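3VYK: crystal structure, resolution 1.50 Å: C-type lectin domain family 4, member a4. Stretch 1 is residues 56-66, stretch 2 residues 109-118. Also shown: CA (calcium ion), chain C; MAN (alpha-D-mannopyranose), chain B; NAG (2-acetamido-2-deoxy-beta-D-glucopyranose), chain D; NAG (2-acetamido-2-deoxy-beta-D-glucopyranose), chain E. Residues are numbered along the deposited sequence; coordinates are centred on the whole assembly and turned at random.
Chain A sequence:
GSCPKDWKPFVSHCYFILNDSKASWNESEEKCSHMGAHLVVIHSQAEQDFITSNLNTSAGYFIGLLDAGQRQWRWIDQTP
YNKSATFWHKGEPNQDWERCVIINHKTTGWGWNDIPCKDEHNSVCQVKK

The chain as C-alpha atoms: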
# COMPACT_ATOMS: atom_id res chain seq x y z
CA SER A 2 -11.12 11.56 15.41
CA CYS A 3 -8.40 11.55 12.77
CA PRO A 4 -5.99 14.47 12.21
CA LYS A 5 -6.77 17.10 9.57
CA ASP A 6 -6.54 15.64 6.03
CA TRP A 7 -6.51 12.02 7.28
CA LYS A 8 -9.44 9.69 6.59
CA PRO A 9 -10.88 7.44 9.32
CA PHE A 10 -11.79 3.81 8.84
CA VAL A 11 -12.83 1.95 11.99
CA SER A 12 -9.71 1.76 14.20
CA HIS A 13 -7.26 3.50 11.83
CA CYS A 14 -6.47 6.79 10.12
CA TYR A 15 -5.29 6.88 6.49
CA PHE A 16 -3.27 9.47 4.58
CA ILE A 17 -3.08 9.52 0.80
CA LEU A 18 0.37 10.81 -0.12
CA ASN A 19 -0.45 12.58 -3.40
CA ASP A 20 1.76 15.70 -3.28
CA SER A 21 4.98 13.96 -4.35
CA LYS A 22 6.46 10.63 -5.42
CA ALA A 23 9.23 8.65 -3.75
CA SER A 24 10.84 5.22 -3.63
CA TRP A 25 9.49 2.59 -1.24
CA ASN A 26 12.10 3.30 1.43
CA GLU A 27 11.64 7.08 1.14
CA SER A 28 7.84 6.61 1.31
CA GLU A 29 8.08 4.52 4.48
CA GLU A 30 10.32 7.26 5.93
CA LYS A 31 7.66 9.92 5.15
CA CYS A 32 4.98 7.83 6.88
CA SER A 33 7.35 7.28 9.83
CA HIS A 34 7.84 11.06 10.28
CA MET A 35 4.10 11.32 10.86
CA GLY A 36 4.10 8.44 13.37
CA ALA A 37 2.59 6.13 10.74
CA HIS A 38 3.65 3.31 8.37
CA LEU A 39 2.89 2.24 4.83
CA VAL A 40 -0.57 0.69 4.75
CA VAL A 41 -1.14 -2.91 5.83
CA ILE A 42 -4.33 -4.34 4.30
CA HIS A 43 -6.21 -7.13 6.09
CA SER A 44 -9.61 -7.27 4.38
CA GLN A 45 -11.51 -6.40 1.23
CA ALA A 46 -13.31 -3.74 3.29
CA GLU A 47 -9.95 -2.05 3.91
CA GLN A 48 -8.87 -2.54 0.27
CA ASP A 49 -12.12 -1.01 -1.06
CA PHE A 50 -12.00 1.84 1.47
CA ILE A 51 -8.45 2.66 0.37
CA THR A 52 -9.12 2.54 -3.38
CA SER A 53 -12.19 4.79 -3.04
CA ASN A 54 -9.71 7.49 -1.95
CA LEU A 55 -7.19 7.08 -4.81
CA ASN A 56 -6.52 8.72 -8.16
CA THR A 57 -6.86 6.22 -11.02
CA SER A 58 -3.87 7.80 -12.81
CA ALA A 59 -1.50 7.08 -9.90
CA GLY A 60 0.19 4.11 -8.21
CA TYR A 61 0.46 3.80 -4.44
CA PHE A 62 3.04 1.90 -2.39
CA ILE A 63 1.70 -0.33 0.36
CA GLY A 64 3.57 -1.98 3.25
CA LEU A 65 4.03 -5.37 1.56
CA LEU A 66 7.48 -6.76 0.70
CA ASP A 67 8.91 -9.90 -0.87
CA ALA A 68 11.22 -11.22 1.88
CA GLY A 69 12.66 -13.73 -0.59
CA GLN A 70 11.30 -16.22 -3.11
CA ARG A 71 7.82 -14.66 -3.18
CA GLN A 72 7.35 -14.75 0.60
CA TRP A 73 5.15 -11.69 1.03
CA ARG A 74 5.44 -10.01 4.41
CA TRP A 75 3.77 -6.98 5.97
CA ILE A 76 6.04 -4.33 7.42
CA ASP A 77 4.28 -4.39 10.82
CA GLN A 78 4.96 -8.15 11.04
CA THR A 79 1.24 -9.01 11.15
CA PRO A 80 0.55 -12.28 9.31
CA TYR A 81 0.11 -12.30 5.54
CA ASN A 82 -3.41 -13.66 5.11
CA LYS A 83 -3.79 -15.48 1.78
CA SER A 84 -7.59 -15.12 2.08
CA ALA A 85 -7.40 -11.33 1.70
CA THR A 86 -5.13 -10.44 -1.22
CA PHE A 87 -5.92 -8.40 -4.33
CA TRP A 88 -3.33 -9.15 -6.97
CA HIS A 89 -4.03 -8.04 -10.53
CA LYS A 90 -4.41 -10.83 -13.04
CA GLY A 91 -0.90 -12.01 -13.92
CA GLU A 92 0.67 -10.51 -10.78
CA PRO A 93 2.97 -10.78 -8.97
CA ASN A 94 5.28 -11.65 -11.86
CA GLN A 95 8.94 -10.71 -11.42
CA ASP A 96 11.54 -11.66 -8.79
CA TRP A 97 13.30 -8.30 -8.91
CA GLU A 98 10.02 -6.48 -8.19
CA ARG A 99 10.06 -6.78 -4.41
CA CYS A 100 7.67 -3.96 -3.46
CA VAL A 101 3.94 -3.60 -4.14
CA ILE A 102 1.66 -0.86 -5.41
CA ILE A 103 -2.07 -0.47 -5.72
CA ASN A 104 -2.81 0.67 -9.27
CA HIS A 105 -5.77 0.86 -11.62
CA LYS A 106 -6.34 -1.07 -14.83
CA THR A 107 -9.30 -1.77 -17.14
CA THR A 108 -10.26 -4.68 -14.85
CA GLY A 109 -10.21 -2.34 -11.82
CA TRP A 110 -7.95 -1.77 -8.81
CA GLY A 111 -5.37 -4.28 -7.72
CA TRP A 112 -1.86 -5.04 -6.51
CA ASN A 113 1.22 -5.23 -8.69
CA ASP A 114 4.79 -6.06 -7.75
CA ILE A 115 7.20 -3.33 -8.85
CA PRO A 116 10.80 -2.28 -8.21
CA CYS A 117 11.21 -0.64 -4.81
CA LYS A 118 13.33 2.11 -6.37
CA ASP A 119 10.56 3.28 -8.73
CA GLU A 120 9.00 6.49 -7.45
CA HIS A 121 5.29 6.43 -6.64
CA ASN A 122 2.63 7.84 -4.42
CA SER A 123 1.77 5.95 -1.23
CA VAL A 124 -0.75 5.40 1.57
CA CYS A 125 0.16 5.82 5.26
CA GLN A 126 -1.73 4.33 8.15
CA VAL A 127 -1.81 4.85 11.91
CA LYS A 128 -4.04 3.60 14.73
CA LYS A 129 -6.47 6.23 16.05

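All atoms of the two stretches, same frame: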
# COMPACT_ATOMS: atom_id res chain seq x y z
N ASN A 56 -6.45 8.24 -6.79
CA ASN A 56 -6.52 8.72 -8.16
C ASN A 56 -6.18 7.58 -9.12
O ASN A 56 -5.14 6.94 -8.98
CB ASN A 56 -5.54 9.88 -8.34
CG ASN A 56 -5.75 10.63 -9.65
OD1 ASN A 56 -5.76 10.05 -10.73
ND2 ASN A 56 -5.92 11.95 -9.54
N THR A 57 -7.06 7.33 -10.09
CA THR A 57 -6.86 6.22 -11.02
C THR A 57 -5.63 6.36 -11.93
O THR A 57 -5.20 5.39 -12.54
CB THR A 57 -8.10 5.92 -11.88
OG1 THR A 57 -8.39 7.04 -12.73
CG2 THR A 57 -9.31 5.63 -11.00
N SER A 58 -5.07 7.57 -12.01
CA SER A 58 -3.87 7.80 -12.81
C SER A 58 -2.58 7.49 -12.06
O SER A 58 -1.50 7.47 -12.65
CB SER A 58 -3.83 9.23 -13.36
OG SER A 58 -3.63 10.17 -12.32
N ALA A 59 -2.68 7.22 -10.75
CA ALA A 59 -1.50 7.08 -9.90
C ALA A 59 -1.35 5.68 -9.30
O ALA A 59 -2.32 4.94 -9.16
CB ALA A 59 -1.51 8.12 -8.79
N GLY A 60 -0.11 5.35 -8.93
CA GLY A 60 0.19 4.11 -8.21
C GLY A 60 0.62 4.41 -6.79
O GLY A 60 1.29 5.41 -6.52
N TYR A 61 0.26 3.52 -5.86
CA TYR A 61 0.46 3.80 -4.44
C TYR A 61 1.15 2.64 -3.74
O TYR A 61 0.62 1.53 -3.69
CB TYR A 61 -0.89 4.08 -3.76
CG TYR A 61 -1.64 5.26 -4.35
CD1 TYR A 61 -1.58 6.50 -3.73
CD2 TYR A 61 -2.40 5.13 -5.51
CE1 TYR A 61 -2.26 7.59 -4.26
CE2 TYR A 61 -3.08 6.22 -6.06
CZ TYR A 61 -3.00 7.44 -5.41
OH TYR A 61 -3.67 8.54 -5.92
N PHE A 62 2.33 2.90 -3.18
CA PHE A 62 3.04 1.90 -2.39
C PHE A 62 2.22 1.51 -1.18
O PHE A 62 1.60 2.37 -0.52
CB PHE A 62 4.40 2.41 -1.92
CG PHE A 62 5.50 2.27 -2.93
CD1 PHE A 62 5.82 1.02 -3.46
CD2 PHE A 62 6.24 3.37 -3.31
CE1 PHE A 62 6.84 0.87 -4.39
CE2 PHE A 62 7.27 3.23 -4.23
CZ PHE A 62 7.58 1.99 -4.77
N ILE A 63 2.24 0.21 -0.89
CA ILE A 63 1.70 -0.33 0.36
C ILE A 63 2.82 -0.99 1.15
O ILE A 63 3.94 -1.11 0.65
CB ILE A 63 0.51 -1.29 0.11
CG1 ILE A 63 0.97 -2.57 -0.59
CG2 ILE A 63 -0.57 -0.56 -0.67
CD1 ILE A 63 -0.12 -3.62 -0.79
N GLY A 64 2.53 -1.43 2.37
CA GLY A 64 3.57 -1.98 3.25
C GLY A 64 3.84 -3.46 3.09
O GLY A 64 4.02 -4.15 4.09
N LEU A 65 3.86 -3.95 1.85
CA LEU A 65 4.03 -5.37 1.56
C LEU A 65 5.33 -5.58 0.81
O LEU A 65 5.57 -4.90 -0.19
CB LEU A 65 2.84 -5.89 0.73
CG LEU A 65 2.74 -7.40 0.56
CD1 LEU A 65 2.55 -8.10 1.90
CD2 LEU A 65 1.61 -7.76 -0.41
N LEU A 66 6.15 -6.52 1.27
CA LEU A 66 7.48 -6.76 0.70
C LEU A 66 7.74 -8.23 0.45
O LEU A 66 7.31 -9.07 1.22
CB LEU A 66 8.55 -6.26 1.66
CG LEU A 66 8.51 -4.78 2.01
CD1 LEU A 66 9.47 -4.51 3.15
CD2 LEU A 66 8.87 -3.93 0.80
N GLY A 109 -10.02 -2.97 -13.13
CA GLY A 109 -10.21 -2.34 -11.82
C GLY A 109 -8.93 -2.13 -11.02
O GLY A 109 -7.83 -2.13 -11.58
N TRP A 110 -9.09 -1.92 -9.72
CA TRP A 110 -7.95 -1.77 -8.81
C TRP A 110 -7.34 -3.08 -8.44
O TRP A 110 -8.02 -4.10 -8.38
CB TRP A 110 -8.40 -1.07 -7.53
CG TRP A 110 -8.70 0.38 -7.73
CD1 TRP A 110 -9.95 0.98 -7.84
CD2 TRP A 110 -7.74 1.48 -7.83
NE1 TRP A 110 -9.84 2.34 -7.99
CE2 TRP A 110 -8.53 2.71 -8.00
CE3 TRP A 110 -6.35 1.57 -7.82
CZ2 TRP A 110 -7.94 3.95 -8.14
CZ3 TRP A 110 -5.76 2.83 -7.95
CH2 TRP A 110 -6.54 4.00 -8.11
N GLY A 111 -6.04 -3.07 -8.16
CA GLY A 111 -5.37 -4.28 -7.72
C GLY A 111 -3.92 -4.03 -7.34
O GLY A 111 -3.42 -2.91 -7.44
N TRP A 112 -3.27 -5.10 -6.92
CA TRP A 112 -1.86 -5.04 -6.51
C TRP A 112 -0.96 -5.50 -7.61
O TRP A 112 -1.25 -6.47 -8.33
CB TRP A 112 -1.61 -5.94 -5.32
CG TRP A 112 -2.38 -5.66 -4.06
CD1 TRP A 112 -3.19 -4.56 -3.75
CD2 TRP A 112 -2.38 -6.50 -2.86
NE1 TRP A 112 -3.72 -4.70 -2.48
CE2 TRP A 112 -3.25 -5.83 -1.89
CE3 TRP A 112 -1.78 -7.70 -2.52
CZ2 TRP A 112 -3.50 -6.38 -0.63
CZ3 TRP A 112 -2.03 -8.24 -1.25
CH2 TRP A 112 -2.86 -7.58 -0.33
N ASN A 113 0.19 -4.84 -7.72
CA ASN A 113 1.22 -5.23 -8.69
C ASN A 113 2.58 -5.13 -8.02
O ASN A 113 2.87 -4.14 -7.36
CB ASN A 113 1.17 -4.31 -9.92
CG ASN A 113 2.33 -4.54 -10.88
OD1 ASN A 113 2.79 -5.66 -11.09
ND2 ASN A 113 2.77 -3.45 -11.51
N ASP A 114 3.39 -6.18 -8.17
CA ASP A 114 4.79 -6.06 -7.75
C ASP A 114 5.56 -5.18 -8.73
O ASP A 114 5.41 -5.29 -9.97
CB ASP A 114 5.47 -7.43 -7.56
CG ASP A 114 5.53 -8.27 -8.83
OD1 ASP A 114 4.66 -8.11 -9.72
OD2 ASP A 114 6.45 -9.13 -8.89
N ILE A 115 6.34 -4.28 -8.12
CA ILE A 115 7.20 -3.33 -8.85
C ILE A 115 8.57 -3.17 -8.17
O ILE A 115 8.77 -3.59 -7.03
CB ILE A 115 6.54 -1.93 -9.00
CG1 ILE A 115 6.45 -1.18 -7.67
CG2 ILE A 115 5.17 -2.04 -9.69
CD1 ILE A 115 6.37 0.32 -7.87
N PRO A 116 9.54 -2.54 -8.87
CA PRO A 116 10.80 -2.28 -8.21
C PRO A 116 10.64 -1.24 -7.11
O PRO A 116 9.96 -0.22 -7.29
CB PRO A 116 11.68 -1.74 -9.36
CG PRO A 116 11.04 -2.26 -10.60
CD PRO A 116 9.58 -2.12 -10.28
N CYS A 117 11.25 -1.52 -5.96
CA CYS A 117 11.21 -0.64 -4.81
C CYS A 117 11.76 0.75 -5.11
O CYS A 117 11.32 1.73 -4.51
CB CYS A 117 11.96 -1.27 -3.63
SG CYS A 117 11.25 -2.87 -3.13
N LYS A 118 12.69 0.83 -6.06
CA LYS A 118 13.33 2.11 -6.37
C LYS A 118 12.46 3.01 -7.24
O LYS A 118 12.74 4.20 -7.35
CB LYS A 118 14.70 1.88 -7.04
CG LYS A 118 14.63 1.20 -8.40
CD LYS A 118 15.96 1.27 -9.15
CE LYS A 118 17.06 0.47 -8.46
NZ LYS A 118 18.27 0.38 -9.33
CA CA C . 4.75 -6.85 -11.67
C1 MAN B . 4.86 -3.30 -16.28
C2 MAN B . 5.15 -3.27 -14.78
C3 MAN B . 5.18 -4.70 -14.21
C4 MAN B . 3.89 -5.42 -14.57
C5 MAN B . 3.69 -5.39 -16.10
C6 MAN B . 2.38 -6.06 -16.53
O2 MAN B . 4.10 -2.56 -14.16
O3 MAN B . 5.28 -4.81 -12.79
O4 MAN B . 4.02 -6.70 -13.96
O5 MAN B . 3.69 -4.04 -16.56
O6 MAN B . 2.34 -6.12 -17.95
C1 NAG D . 4.29 -1.15 -14.08
C2 NAG D . 2.91 -0.51 -13.84
C3 NAG D . 3.02 1.00 -13.63
C4 NAG D . 4.10 1.33 -12.60
C5 NAG D . 5.41 0.60 -12.92
C6 NAG D . 6.45 0.76 -11.81
C7 NAG D . 1.15 -1.87 -14.88
C8 NAG D . 0.41 -2.19 -16.14
N2 NAG D . 2.07 -0.91 -14.96
O3 NAG D . 1.77 1.48 -13.16
O4 NAG D . 4.32 2.71 -12.56
O5 NAG D . 5.17 -0.79 -13.03
O6 NAG D . 7.21 1.94 -11.96
O7 NAG D . 0.92 -2.49 -13.83
C1 NAG E . 8.19 -0.96 -17.20
C2 NAG E . 8.22 0.56 -17.13
C3 NAG E . 9.32 1.02 -16.18
C4 NAG E . 9.25 0.30 -14.83
C5 NAG E . 9.12 -1.20 -15.05
C6 NAG E . 8.92 -1.96 -13.74
C7 NAG E . 7.46 1.63 -19.20
C8 NAG E . 7.88 2.16 -20.55
N2 NAG E . 8.44 1.12 -18.45
O3 NAG E . 9.20 2.41 -16.00
O4 NAG E . 10.42 0.59 -14.09
O5 NAG E . 8.02 -1.51 -15.90
O6 NAG E . 9.11 -3.34 -13.95
O7 NAG E . 6.27 1.67 -18.87

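Side-chain packing, with no hydrogen bond across the stretches, joins residues 56-66 to the strand 109-115 and the loop after it; together they bury 416 Å². At one end, the rim of the W110 indole (chi1 m) rests against the N56-A59 type I turn. It meets backbone oxygens near the ring plane, W110 CH2 lying 3.4 Å from N56 O and W110 CZ3 4.2 Å from A59 O, while T57 CG2 packs 3.6 Å from W110 CZ2. The turn has its own bonds: A59 N donates to N56 O (3.0 Å) and S58 N to N56 OD1 (2.9 Å). Y61 OH, from the strand beyond, accepts from N56 N (2.9 Å). In the middle, W112 offers a broad buried surface. The extended I63 chain (chi1 p, chi2 t) lays CD1 over one face, 4.1 Å from the centroid of the W112 five-membered ring, a CH-pi contact; L65 CD2 touches W112 CZ3 at 3.8 Å. At the far end, the F62 ring fits among I115, P116 and C117: F62 CE1 is 3.6 Å from I115 CD1, and F62 CZ is 3.8 Å from C117 O. Beta-branched I115 lies between F62 and the sugar: CD1 touches F62, and I115 CG2 is 3.6 Å from O5 of NAG (chain D). Neighbouring D114 binds calcium through D114 O (2.4 Å from CA) and D114 OD1 (2.3 Å), as befits a C-type lectin.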